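Local coordinates for protein endoglucanase (Mytilus edulis, PDB 1WC2) that hydrolyses internal beta-1,4-glucosidic linkages in cellulose and related beta-glucans as a family 45 glycoside hydrolase, and also has expansin activity, at residues F41-G46 and N170-Q175; Q54-S59 and G66-Q71; K62-Q67 and Q175-H180; T96-N101 and R166-S171. All blocks are in the same frame, centred on the assembly; numbering follows the deposited sequence. Where two conformers were deposited one is given.

Along the chain from the N terminus, the loop 41-46, between strands 14-22 and 49-53, is the first to be tied: interaction 1 joins it to helix 170-173 and closes the longest loop of the four. Inside that loop lies interaction 2, a short closure bracing helix 54-57 against the turns that lead into strand 72-78. Interaction 3 begins on 62-67, which overlaps the end of interaction 2 at Gly66 and Gln67, and crosses interaction 1 by reaching past it to the C-terminal residues. Interaction 4, from strand 94-100 to 166-171, nests within interaction 3 and finishes on the same helix as interaction 1. Interactions 1, 3 and 4 fasten the C-terminal part to the barrel and its loops.

Interaction 1: F41-G46 and N170-Q175; sequences FGWNAG and NSMYGQ
Trp43 gives up the most surface here, and its indole is met by both Met172 and Gln175. Met172 lays its methyl over one face: CE sits 3.8 Å from Trp43 CD2, a CH-pi contact with the five-membered ring, and the sulfur stands obliquely farther out, so the pair also counts as a Met-aromatic contact. The bend at chi3 (72°) of Met172 brings that methyl round onto the indole. On the opposite face lies Asn44 OD1 from the same loop, which leaves the ring sandwiched. At its edge, Trp43 NE1 donates to Gln175 OE1 at 2.9 Å, with an N-H...O angle of 158°; the oxygen lies in the indole plane, but the donor stands well above the plane of the amide instead of on a lone pair.

This pins the loop between strands 14-22 and 49-53 of the double-psi beta-barrel to helix 170-173 and Gln175, which follows it, a surface contact away from the two aspartates that, by similarity, are the catalytic pair. Gln175 serves both aromatic residues. Its OE1 sits over the centre of the Phe41 ring, 3.7 Å from Phe41 CD1, while its CB touches the rim, 3.6 Å from Phe41 CE1. Phe41 CZ also comes to 3.3 Å from the backbone oxygen of Gln175. The amide plane is turned 80° from the phenyl ring, as it is from the indole.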
loop_
_atom_site.group_PDB
_atom_site.type_symbol
_atom_site.label_atom_id
_atom_site.label_comp_id
_atom_site.label_asym_id
_atom_site.label_seq_id
_atom_site.Cartn_x
_atom_site.Cartn_y
_atom_site.Cartn_z
ATOM N N PHE A 41 -0.843 14.808 -9.590
ATOM C CA PHE A 41 -1.675 14.857 -10.792
ATOM C C PHE A 41 -3.143 14.835 -10.369
ATOM O O PHE A 41 -3.463 14.677 -9.187
ATOM C CB PHE A 41 -1.373 13.674 -11.725
ATOM C CG PHE A 41 -0.012 13.737 -12.360
ATOM C CD1 PHE A 41 0.898 12.697 -12.207
ATOM C CD2 PHE A 41 0.365 14.849 -13.109
ATOM C CE1 PHE A 41 2.132 12.772 -12.795
ATOM C CE2 PHE A 41 1.606 14.916 -13.687
ATOM C CZ PHE A 41 2.493 13.884 -13.527
ATOM N N GLY A 42 -4.045 15.006 -11.334
ATOM C CA GLY A 42 -5.469 14.997 -11.057
ATOM C C GLY A 42 -6.012 13.635 -10.646
ATOM O O GLY A 42 -7.019 13.580 -9.948
ATOM N N TRP A 43 -5.353 12.555 -11.080
ATOM C CA TRP A 43 -5.840 11.185 -10.861
ATOM C C TRP A 43 -5.511 10.566 -9.504
ATOM O O TRP A 43 -6.166 9.606 -9.079
ATOM C CB TRP A 43 -5.373 10.235 -11.991
ATOM C CG TRP A 43 -3.877 10.189 -12.294
ATOM C CD1 TRP A 43 -3.225 10.873 -13.285
ATOM C CD2 TRP A 43 -2.887 9.362 -11.673
ATOM N NE1 TRP A 43 -1.892 10.551 -13.291
ATOM C CE2 TRP A 43 -1.649 9.639 -12.301
ATOM C CE3 TRP A 43 -2.906 8.448 -10.611
ATOM C CZ2 TRP A 43 -0.471 9.017 -11.936
ATOM C CZ3 TRP A 43 -1.734 7.828 -10.250
ATOM C CH2 TRP A 43 -0.521 8.131 -10.895
ATOM N N ASN A 44 -4.527 11.108 -8.797
ATOM C CA ASN A 44 -4.032 10.398 -7.615
ATOM C C ASN A 44 -5.100 10.311 -6.503
ATOM O O ASN A 44 -5.241 9.289 -5.837
ATOM C CB ASN A 44 -2.790 11.066 -6.975
ATOM C CG ASN A 44 -1.654 11.370 -7.946
ATOM O OD1 ASN A 44 -1.860 11.914 -9.028
ATOM N ND2 ASN A 44 -0.423 11.118 -7.503
ATOM N N ALA A 45 -5.819 11.407 -6.280
ATOM C CA ALA A 45 -6.676 11.526 -5.099
ATOM C C ALA A 45 -7.796 10.490 -5.033
ATOM O O ALA A 45 -8.185 10.074 -3.937
ATOM C CB ALA A 45 -7.273 12.941 -5.004
ATOM N N GLY A 46 -8.318 10.094 -6.203
ATOM C CA GLY A 46 -9.446 9.194 -6.287
ATOM C C GLY A 46 -9.044 7.783 -6.686
ATOM O O GLY A 46 -9.912 6.932 -6.839
ATOM N N ASN A 170 -0.347 1.266 -16.200
ATOM C CA ASN A 170 1.064 1.526 -16.442
ATOM C C ASN A 170 1.298 2.843 -17.197
ATOM O O ASN A 170 2.259 3.550 -16.918
ATOM C CB ASN A 170 1.718 0.350 -17.172
ATOM C CG ASN A 170 1.793 -0.910 -16.307
ATOM O OD1 ASN A 170 2.135 -0.848 -15.117
ATOM N ND2 ASN A 170 1.463 -2.057 -16.893
ATOM N N SER A 171 0.418 3.168 -18.143
ATOM C CA SER A 171 0.485 4.446 -18.852
ATOM C C SER A 171 0.431 5.635 -17.888
ATOM O O SER A 171 1.162 6.609 -18.047
ATOM C CB SER A 171 -0.663 4.556 -19.861
ATOM O OG SER A 171 -0.731 5.858 -20.429
ATOM N N MET A 172 -0.459 5.566 -16.909
ATOM C CA MET A 172 -0.554 6.605 -15.893
ATOM C C MET A 172 0.733 6.727 -15.088
ATOM O O MET A 172 1.215 7.847 -14.858
ATOM C CB MET A 172 -1.762 6.365 -14.986
ATOM C CG MET A 172 -3.074 6.616 -15.736
ATOM S SD MET A 172 -4.528 5.869 -15.026
ATOM C CE MET A 172 -4.669 6.776 -13.813
ATOM N N TYR A 173 1.314 5.602 -14.679
ATOM C CA TYR A 173 2.588 5.660 -13.958
ATOM C C TYR A 173 3.693 6.308 -14.826
ATOM O O TYR A 173 4.597 6.970 -14.306
ATOM C CB TYR A 173 3.034 4.279 -13.429
ATOM C CG TYR A 173 4.343 4.417 -12.682
ATOM C CD1 TYR A 173 4.419 5.164 -11.503
ATOM C CD2 TYR A 173 5.518 3.876 -13.184
ATOM C CE1 TYR A 173 5.632 5.346 -10.850
ATOM C CE2 TYR A 173 6.734 4.054 -12.526
ATOM C CZ TYR A 173 6.776 4.806 -11.364
ATOM O OH TYR A 173 7.954 5.037 -10.695
ATOM N N GLY A 174 3.608 6.149 -16.148
ATOM C CA GLY A 174 4.541 6.789 -17.062
ATOM C C GLY A 174 4.610 8.307 -16.982
ATOM O O GLY A 174 5.588 8.903 -17.421
ATOM N N GLN A 175 3.562 8.924 -16.447
ATOM C CA GLN A 175 3.541 10.356 -16.154
ATOM C C GLN A 175 4.458 10.762 -15.001
ATOM O O GLN A 175 4.842 11.935 -14.901
ATOM C CB GLN A 175 2.130 10.807 -15.801
ATOM C CG GLN A 175 1.112 10.593 -16.911
ATOM C CD GLN A 175 -0.293 10.946 -16.492
ATOM O OE1 GLN A 175 -0.487 11.706 -15.543
ATOM N NE2 GLN A 175 -1.283 10.401 -17.197
#

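Interaction 2: Q54-S59 and G66-Q71; sequences QMYFDS and GQHCGQ
Stacking comes first: the rings of Tyr56 and His68 lie in an offset stack, centroids 4.2 Å apart and planes 18° from parallel, with His68 ND1 over the tyrosine face toward its rim. The Tyr56 side chain leaves opposite its own backbone N (chi1 -164°), which carries the ring under the imidazole. The other face of the imidazole has Gln67 CB over it.

Hydrogen bonds surround this pair. His68 ND1 donates to the backbone oxygen of Tyr56 at 2.7 Å, nearly in its own ring plane, and Tyr56 OH donates to Gln71 OE1 at 2.6 Å. Were an alanine here instead of Tyr56, Gln71 OE1 would probably lose this donor and one face of His68 its stacking partner. Backbone and carboxylate bonds continue the seam: His68 N reaches Phe57 O at 3.1 Å, and Asp58 OD2 takes Gln67 N on its anti lone pair at 2.9 Å. Ser59 N closes the series on Gln67 OE1 at 3.0 Å, while a water bridges Ser59 OG and Gln67 NE2.

Apolar contacts lie around Phe57. Gly66 CA packs over its face as a CH-pi contact, and Cys69 SG, disulfide-bonded to Cys30, approaches obliquely to 3.6 Å from Phe57 CE1.

The C-terminal end of helix 54-57 thus hands its late carbonyls to the type I turn 66-69. The ND1 bond and the stack on Tyr56 together should hold the imidazole's rotation, and with ND1 spent as a donor to a carbonyl, its proton on that nitrogen is likely to be retained.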
loop_
_atom_site.group_PDB
_atom_site.type_symbol
_atom_site.label_atom_id
_atom_site.label_comp_id
_atom_site.label_asym_id
_atom_site.label_seq_id
_atom_site.Cartn_x
_atom_site.Cartn_y
_atom_site.Cartn_z
ATOM N N GLN A 54 9.026 1.383 4.284
ATOM C CA GLN A 54 10.330 1.768 3.734
ATOM C C GLN A 54 11.106 0.647 3.053
ATOM O O GLN A 54 11.554 0.815 1.917
ATOM C CB GLN A 54 11.206 2.395 4.834
ATOM C CG GLN A 54 12.677 2.659 4.401
ATOM C CD GLN A 54 12.829 3.784 3.367
ATOM O OE1 GLN A 54 12.729 4.967 3.721
ATOM N NE2 GLN A 54 13.082 3.428 2.103
ATOM N N MET A 55 11.336 -0.464 3.735
ATOM C CA MET A 55 12.223 -1.471 3.142
ATOM C C MET A 55 11.619 -2.142 1.901
ATOM O O MET A 55 12.360 -2.588 1.018
ATOM C CB MET A 55 12.613 -2.528 4.176
ATOM C CG MET A 55 13.745 -2.108 5.079
ATOM S SD MET A 55 15.292 -1.982 4.157
ATOM C CE MET A 55 15.566 -3.394 3.615
ATOM N N TYR A 56 10.288 -2.184 1.804
ATOM C CA TYR A 56 9.643 -2.615 0.561
ATOM C C TYR A 56 9.681 -1.542 -0.532
ATOM O O TYR A 56 9.939 -1.839 -1.711
ATOM C CB TYR A 56 8.191 -3.103 0.784
ATOM C CG TYR A 56 7.720 -3.883 -0.437
ATOM C CD1 TYR A 56 8.102 -5.215 -0.616
ATOM C CD2 TYR A 56 6.986 -3.282 -1.463
ATOM C CE1 TYR A 56 7.762 -5.926 -1.755
ATOM C CE2 TYR A 56 6.630 -3.997 -2.617
ATOM C CZ TYR A 56 7.026 -5.322 -2.748
ATOM O OH TYR A 56 6.715 -6.057 -3.882
ATOM N N PHE A 57 9.451 -0.292 -0.161
ATOM C CA PHE A 57 9.592 0.818 -1.104
ATOM C C PHE A 57 10.960 0.768 -1.805
ATOM O O PHE A 57 11.068 0.888 -3.039
ATOM C CB PHE A 57 9.390 2.145 -0.348
ATOM C CG PHE A 57 9.525 3.381 -1.213
ATOM C CD1 PHE A 57 8.458 3.839 -1.970
ATOM C CD2 PHE A 57 10.726 4.068 -1.276
ATOM C CE1 PHE A 57 8.600 4.980 -2.768
ATOM C CE2 PHE A 57 10.865 5.203 -2.070
ATOM C CZ PHE A 57 9.814 5.656 -2.816
ATOM N N ASP A 58 11.998 0.593 -0.998
ATOM C CA ASP A 58 13.371 0.499 -1.481
ATOM C C ASP A 58 14.269 -0.110 -0.402
ATOM O O ASP A 58 14.440 0.474 0.675
ATOM C CB ASP A 58 13.936 1.870 -1.857
ATOM C CG ASP A 58 15.188 1.736 -2.671
ATOM O OD1 ASP A 58 16.296 1.804 -2.071
ATOM O OD2 ASP A 58 15.111 1.506 -3.901
ATOM N N SER A 59 14.868 -1.260 -0.697
ATOM C CA SER A 59 15.685 -1.978 0.285
ATOM C C SER A 59 16.994 -1.250 0.602
ATOM O O SER A 59 17.596 -1.500 1.651
ATOM C CB SER A 59 15.984 -3.397 -0.201
ATOM O OG SER A 59 16.851 -3.355 -1.301
ATOM N N GLY A 66 12.113 4.814 -5.418
ATOM C CA GLY A 66 12.413 3.496 -4.898
ATOM C C GLY A 66 12.164 2.388 -5.911
ATOM O O GLY A 66 11.386 2.537 -6.853
ATOM N N GLN A 67 12.802 1.251 -5.661
ATOM C CA GLN A 67 12.641 0.015 -6.448
ATOM C C GLN A 67 11.202 -0.280 -6.841
ATOM O O GLN A 67 10.934 -0.697 -7.976
ATOM C CB GLN A 67 13.139 -1.203 -5.644
ATOM C CG GLN A 67 14.645 -1.287 -5.424
ATOM C CD GLN A 67 15.026 -2.368 -4.428
ATOM O OE1 GLN A 67 14.399 -2.511 -3.368
ATOM N NE2 GLN A 67 16.042 -3.152 -4.773
ATOM N N HIS A 68 10.287 -0.146 -5.883
ATOM C CA HIS A 68 8.918 -0.598 -6.077
ATOM C C HIS A 68 7.922 0.517 -6.388
ATOM O O HIS A 68 6.724 0.273 -6.401
ATOM C CB HIS A 68 8.501 -1.524 -4.924
ATOM C CG HIS A 68 9.208 -2.847 -4.978
ATOM N ND1 HIS A 68 9.797 -3.444 -3.885
ATOM C CD2 HIS A 68 9.462 -3.662 -6.031
ATOM C CE1 HIS A 68 10.352 -4.586 -4.258
ATOM N NE2 HIS A 68 10.166 -4.737 -5.557
ATOM N N CYS A 69 8.417 1.715 -6.702
ATOM C CA CYS A 69 7.547 2.744 -7.281
ATOM C C CYS A 69 6.848 2.208 -8.535
ATOM O O CYS A 69 7.490 1.626 -9.406
ATOM C CB CYS A 69 8.355 3.984 -7.674
ATOM S SG CYS A 69 8.685 5.145 -6.325
ATOM N N GLY A 70 5.547 2.445 -8.627
ATOM C CA GLY A 70 4.758 2.043 -9.789
ATOM C C GLY A 70 4.298 0.593 -9.809
ATOM O O GLY A 70 3.572 0.189 -10.731
ATOM N N GLN A 71 4.717 -0.206 -8.825
ATOM C CA GLN A 71 4.332 -1.611 -8.781
ATOM C C GLN A 71 2.913 -1.709 -8.234
ATOM O O GLN A 71 2.545 -0.985 -7.301
ATOM C CB GLN A 71 5.285 -2.397 -7.887
ATOM C CG GLN A 71 5.074 -3.888 -7.961
ATOM C CD GLN A 71 6.020 -4.643 -7.059
ATOM O OE1 GLN A 71 5.985 -4.470 -5.836
ATOM N NE2 GLN A 71 6.861 -5.498 -7.649
HETATM O O HOH W 1 17.093 -5.379 -3.099
#

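Interaction 3: K62-Q67 and Q175-H180; sequences KGWCGQ and QCQCAH
Cys178 meets Cys65 through a disulfide, and its side chain is short enough to follow atom by atom. CB, the first atom, points at the 62-67 loop and lies 3.0 Å from Cys65 SG and 3.7 Å from Cys65 CB. One bond on, with SG turned opposite the carbonyl carbon, the sulfur is joined to Cys65 SG at 2.0 Å; the bridge has a chi3 of -76°, close to the perpendicular twist that disulfides adopt. That same Cys178 SG has a second partner in Trp64. It stands over the centre of the six-membered ring, 4.1 Å from the centroid and just 5° off the normal, a Cys sulfur-aromatic contact. Cys65 SG lies over the same face, nearer the rim, and the indole therefore roofs the bridge.

At the indole's edge comes Gln177, the neighbour of Cys178 in the 3-10 segment 177-179. Its extended chain brings OE1 to 3.6 Å from Trp64 CH2 and CD to 3.7 Å from Trp64 CZ2, with the amide turned 83° from the ring, so the amide meets the rim of the benzene ring and not its face.

The bridge belongs to a group of cystines around the C terminus: Cys176, two residues earlier, is bonded to Cys32, and Tyr173 of helix 170-173 packs against Cys178. The link rests on a covalent bond, with sulfur-aromatic and amide-rim packing beside it, so the C-terminal residues are tied to the loop after helix 54-57 by a tether that would be lost only on reduction.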
loop_
_atom_site.group_PDB
_atom_site.type_symbol
_atom_site.label_atom_id
_atom_site.label_comp_id
_atom_site.label_asym_id
_atom_site.label_seq_id
_atom_site.Cartn_x
_atom_site.Cartn_y
_atom_site.Cartn_z
ATOM N N LYS A 62 16.219 4.236 -0.055
ATOM C CA LYS A 62 15.932 5.462 -0.801
ATOM C C LYS A 62 14.596 6.097 -0.367
ATOM O O LYS A 62 13.628 5.394 -0.039
ATOM C CB LYS A 62 15.881 5.188 -2.307
ATOM C CG LYS A 62 17.217 4.846 -2.964
ATOM C CD LYS A 62 17.036 4.538 -4.462
ATOM C CE LYS A 62 18.367 4.409 -5.209
ATOM N NZ LYS A 62 18.182 3.921 -6.603
ATOM N N GLY A 63 14.571 7.429 -0.390
ATOM C CA GLY A 63 13.362 8.209 -0.160
ATOM C C GLY A 63 12.725 8.790 -1.415
ATOM O O GLY A 63 11.775 9.572 -1.312
ATOM N N TRP A 64 13.234 8.408 -2.590
ATOM C CA TRP A 64 12.835 8.977 -3.881
ATOM C C TRP A 64 13.112 7.919 -4.946
ATOM O O TRP A 64 14.199 7.335 -4.965
ATOM C CB TRP A 64 13.649 10.246 -4.159
ATOM C CG TRP A 64 13.550 10.864 -5.528
ATOM C CD1 TRP A 64 14.554 10.947 -6.482
ATOM C CD2 TRP A 64 12.430 11.561 -6.077
ATOM N NE1 TRP A 64 14.105 11.638 -7.581
ATOM C CE2 TRP A 64 12.805 12.023 -7.368
ATOM C CE3 TRP A 64 11.137 11.841 -5.620
ATOM C CZ2 TRP A 64 11.931 12.739 -8.197
ATOM C CZ3 TRP A 64 10.267 12.555 -6.453
ATOM C CH2 TRP A 64 10.676 12.997 -7.721
ATOM N N CYS A 65 12.137 7.658 -5.813
ATOM C CA CYS A 65 12.309 6.698 -6.913
ATOM C C CYS A 65 12.813 5.343 -6.412
ATOM O O CYS A 65 13.771 4.761 -6.924
ATOM C CB CYS A 65 13.212 7.267 -8.023
ATOM S SG CYS A 65 12.606 8.826 -8.768
ATOM N N GLY A 66 12.113 4.814 -5.418
ATOM C CA GLY A 66 12.413 3.496 -4.898
ATOM C C GLY A 66 12.164 2.388 -5.911
ATOM O O GLY A 66 11.386 2.537 -6.853
ATOM N N GLN A 67 12.802 1.251 -5.661
ATOM C CA GLN A 67 12.641 0.015 -6.448
ATOM C C GLN A 67 11.202 -0.280 -6.841
ATOM O O GLN A 67 10.934 -0.697 -7.976
ATOM C CB GLN A 67 13.139 -1.203 -5.644
ATOM C CG GLN A 67 14.645 -1.287 -5.424
ATOM C CD GLN A 67 15.026 -2.368 -4.428
ATOM O OE1 GLN A 67 14.399 -2.511 -3.368
ATOM N NE2 GLN A 67 16.042 -3.152 -4.773
ATOM N N GLN A 175 3.562 8.924 -16.447
ATOM C CA GLN A 175 3.541 10.356 -16.154
ATOM C C GLN A 175 4.458 10.762 -15.001
ATOM O O GLN A 175 4.842 11.935 -14.901
ATOM C CB GLN A 175 2.130 10.807 -15.801
ATOM C CG GLN A 175 1.112 10.593 -16.911
ATOM C CD GLN A 175 -0.293 10.946 -16.492
ATOM O OE1 GLN A 175 -0.487 11.706 -15.543
ATOM N NE2 GLN A 175 -1.283 10.401 -17.197
ATOM N N CYS A 176 4.758 9.823 -14.101
ATOM C CA CYS A 176 5.509 10.105 -12.881
ATOM C C CYS A 176 6.990 10.260 -13.200
ATOM O O CYS A 176 7.524 9.549 -14.052
ATOM C CB CYS A 176 5.311 8.963 -11.871
ATOM S SG CYS A 176 3.546 8.653 -11.481
ATOM N N GLN A 177 7.672 11.148 -12.481
ATOM C CA GLN A 177 9.079 11.414 -12.765
ATOM C C GLN A 177 9.947 10.170 -12.591
ATOM O O GLN A 177 10.923 9.993 -13.321
ATOM C CB GLN A 177 9.606 12.562 -11.907
ATOM C CG GLN A 177 10.991 13.047 -12.302
ATOM C CD GLN A 177 11.423 14.259 -11.500
ATOM O OE1 GLN A 177 10.606 14.894 -10.828
ATOM N NE2 GLN A 177 12.717 14.575 -11.551
ATOM N N CYS A 178 9.595 9.306 -11.643
ATOM C CA CYS A 178 10.408 8.123 -11.379
ATOM C C CYS A 178 10.296 7.022 -12.441
ATOM O O CYS A 178 11.097 6.086 -12.449
ATOM C CB CYS A 178 10.110 7.576 -9.982
ATOM S SG CYS A 178 10.576 8.738 -8.662
ATOM N N ALA A 179 9.326 7.135 -13.340
ATOM C CA ALA A 179 9.238 6.215 -14.486
ATOM C C ALA A 179 10.363 6.442 -15.513
ATOM O O ALA A 179 10.577 5.601 -16.389
ATOM C CB ALA A 179 7.879 6.347 -15.158
ATOM N N HIS A 180 11.068 7.565 -15.390
ATOM C CA HIS A 180 12.082 8.010 -16.349
ATOM C C HIS A 180 13.386 8.415 -15.662
ATOM O O HIS A 180 13.928 9.496 -15.916
ATOM C CB HIS A 180 11.526 9.191 -17.139
ATOM C CG HIS A 180 10.239 8.882 -17.830
ATOM N ND1 HIS A 180 10.187 8.431 -19.130
ATOM C CD2 HIS A 180 8.959 8.916 -17.389
ATOM C CE1 HIS A 180 8.928 8.212 -19.467
ATOM N NE2 HIS A 180 8.163 8.498 -18.428
#

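Interaction 4: T96-N101 and R166-S171; sequences TFMITN and RTPSNS
Thr167 and Thr96 make the polar part of this buried contact: Thr167 OG1 donates to the backbone oxygen of Thr96 at 2.7 Å, from a position tilted 28° out of the carbonyl plane. A water donates to the same hydroxyl at 2.8 Å from Thr167 OG1 and accepts from Thr96 N, so two hydrogen bonds hold the hydroxyl oxygen, one given and one received. Its methyl meets the other threonine's, Thr167 CG2 lying 3.8 Å from Thr96 CG2. A valine at Thr167 would probably keep the methyl packing but leave the Thr96 carbonyl without its hydroxyl donor and the water without one of its anchors.

Beside this, Met98 reaches across to Pro168. The extended chain carries SD to 3.9 Å from Pro168 CB, and the bend at chi3 (-77°) turns CE to 3.8 Å from the same atom. The methyl also comes to 3.5 Å from Pro168 O and lies close to Ser169 O, while Met98 CB sits against the proline's CD.

Farther out, His161 ND1 is hydrogen-bonded to Thr167 O, and Pro168 packs on Trp43 and on Val49 of strand 49-53. Ser169 is the N-cap of helix 170-173, its OG bonded to Met172 N. Met98 also touches Cys157 of helix 157-163. Strand 94-100 belongs to the double-psi beta-barrel of family 45 glycoside hydrolases, and the linker between helices 157-163 and 170-173 packs against it through Thr167 and Pro168.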
loop_
_atom_site.group_PDB
_atom_site.type_symbol
_atom_site.label_atom_id
_atom_site.label_comp_id
_atom_site.label_asym_id
_atom_site.label_seq_id
_atom_site.Cartn_x
_atom_site.Cartn_y
_atom_site.Cartn_z
ATOM N N THR A 96 -6.675 -3.833 -6.154
ATOM C CA THR A 96 -5.266 -3.648 -6.475
ATOM C C THR A 96 -4.861 -2.173 -6.325
ATOM O O THR A 96 -5.568 -1.266 -6.802
ATOM C CB THR A 96 -4.998 -4.155 -7.900
ATOM O OG1 THR A 96 -5.162 -5.578 -7.947
ATOM C CG2 THR A 96 -3.560 -3.892 -8.349
ATOM N N PHE A 97 -3.715 -1.954 -5.684
ATOM C CA PHE A 97 -3.200 -0.631 -5.357
ATOM C C PHE A 97 -1.845 -0.429 -6.016
ATOM O O PHE A 97 -0.968 -1.286 -5.931
ATOM C CB PHE A 97 -3.070 -0.476 -3.831
ATOM C CG PHE A 97 -4.381 -0.605 -3.103
ATOM C CD1 PHE A 97 -4.919 -1.857 -2.840
ATOM C CD2 PHE A 97 -5.089 0.518 -2.698
ATOM C CE1 PHE A 97 -6.146 -1.992 -2.208
ATOM C CE2 PHE A 97 -6.319 0.385 -2.050
ATOM C CZ PHE A 97 -6.845 -0.872 -1.809
ATOM N N MET A 98 -1.642 0.720 -6.650
ATOM C CA MET A 98 -0.320 1.100 -7.156
ATOM C C MET A 98 0.483 1.814 -6.066
ATOM O O MET A 98 -0.025 2.757 -5.444
ATOM C CB MET A 98 -0.443 2.025 -8.367
ATOM C CG MET A 98 0.918 2.455 -8.926
ATOM S SD MET A 98 0.802 3.509 -10.398
ATOM C CE MET A 98 0.396 2.243 -11.661
ATOM N N ILE A 99 1.736 1.397 -5.867
ATOM C CA ILE A 99 2.634 2.101 -4.952
ATOM C C ILE A 99 3.059 3.425 -5.606
ATOM O O ILE A 99 3.717 3.429 -6.651
ATOM C CB ILE A 99 3.868 1.235 -4.595
ATOM C CG1 ILE A 99 3.434 -0.006 -3.799
ATOM C CG2 ILE A 99 4.900 2.055 -3.828
ATOM C CD1 ILE A 99 4.527 -1.067 -3.637
ATOM N N THR A 100 2.661 4.540 -4.992
ATOM C CA THR A 100 3.043 5.869 -5.464
ATOM C C THR A 100 3.826 6.660 -4.424
ATOM O O THR A 100 4.243 7.783 -4.706
ATOM C CB THR A 100 1.803 6.703 -5.877
ATOM O OG1 THR A 100 0.943 6.852 -4.732
ATOM C CG2 THR A 100 1.021 6.031 -7.013
ATOM N N ASN A 101 4.024 6.116 -3.226
ATOM C CA ASN A 101 4.641 6.886 -2.156
ATOM C C ASN A 101 5.318 5.943 -1.161
ATOM O O ASN A 101 5.195 4.712 -1.249
ATOM C CB ASN A 101 3.556 7.783 -1.503
ATOM C CG ASN A 101 4.111 9.019 -0.766
ATOM O OD1 ASN A 101 5.305 9.278 -0.726
ATOM N ND2 ASN A 101 3.206 9.812 -0.214
ATOM N N ARG A 166 -10.108 2.763 -11.003
ATOM C CA ARG A 166 -9.420 3.419 -9.891
ATOM C C ARG A 166 -8.006 2.879 -9.686
ATOM O O ARG A 166 -7.179 3.580 -9.159
ATOM C CB ARG A 166 -10.235 3.316 -8.594
ATOM C CG ARG A 166 -11.496 4.170 -8.602
ATOM C CD ARG A 166 -12.401 3.967 -7.402
ATOM N NE ARG A 166 -12.938 2.606 -7.350
ATOM C CZ ARG A 166 -13.780 2.163 -6.418
ATOM N NH1 ARG A 166 -14.227 2.968 -5.465
ATOM N NH2 ARG A 166 -14.206 0.906 -6.457
ATOM N N THR A 167 -7.736 1.630 -10.076
ATOM C CA THR A 167 -6.345 1.137 -10.075
ATOM C C THR A 167 -5.632 1.777 -11.262
ATOM O O THR A 167 -6.043 1.525 -12.396
ATOM C CB THR A 167 -6.307 -0.390 -10.234
ATOM O OG1 THR A 167 -6.940 -1.029 -9.111
ATOM C CG2 THR A 167 -4.868 -0.919 -10.277
ATOM N N PRO A 168 -4.603 2.597 -11.059
ATOM C CA PRO A 168 -3.926 3.230 -12.202
ATOM C C PRO A 168 -3.288 2.234 -13.168
ATOM O O PRO A 168 -2.803 1.180 -12.762
ATOM C CB PRO A 168 -2.861 4.108 -11.537
ATOM C CG PRO A 168 -3.396 4.357 -10.173
ATOM C CD PRO A 168 -4.008 3.039 -9.784
ATOM N N SER A 169 -3.279 2.597 -14.445
ATOM C CA SER A 169 -2.593 1.843 -15.486
ATOM C C SER A 169 -1.088 2.123 -15.516
ATOM O O SER A 169 -0.599 3.112 -14.957
ATOM C CB SER A 169 -3.187 2.210 -16.849
ATOM O OG SER A 169 -2.889 3.560 -17.134
ATOM N N ASN A 170 -0.347 1.266 -16.200
ATOM C CA ASN A 170 1.064 1.526 -16.442
ATOM C C ASN A 170 1.298 2.843 -17.197
ATOM O O ASN A 170 2.259 3.550 -16.918
ATOM C CB ASN A 170 1.718 0.350 -17.172
ATOM C CG ASN A 170 1.793 -0.910 -16.307
ATOM O OD1 ASN A 170 2.135 -0.848 -15.117
ATOM N ND2 ASN A 170 1.463 -2.057 -16.893
ATOM N N SER A 171 0.418 3.168 -18.143
ATOM C CA SER A 171 0.485 4.446 -18.852
ATOM C C SER A 171 0.431 5.635 -17.888
ATOM O O SER A 171 1.162 6.609 -18.047
ATOM C CB SER A 171 -0.663 4.556 -19.861
ATOM O OG SER A 171 -0.731 5.858 -20.429
HETATM O O HOH W 2 -8.670 -2.943 -8.111
#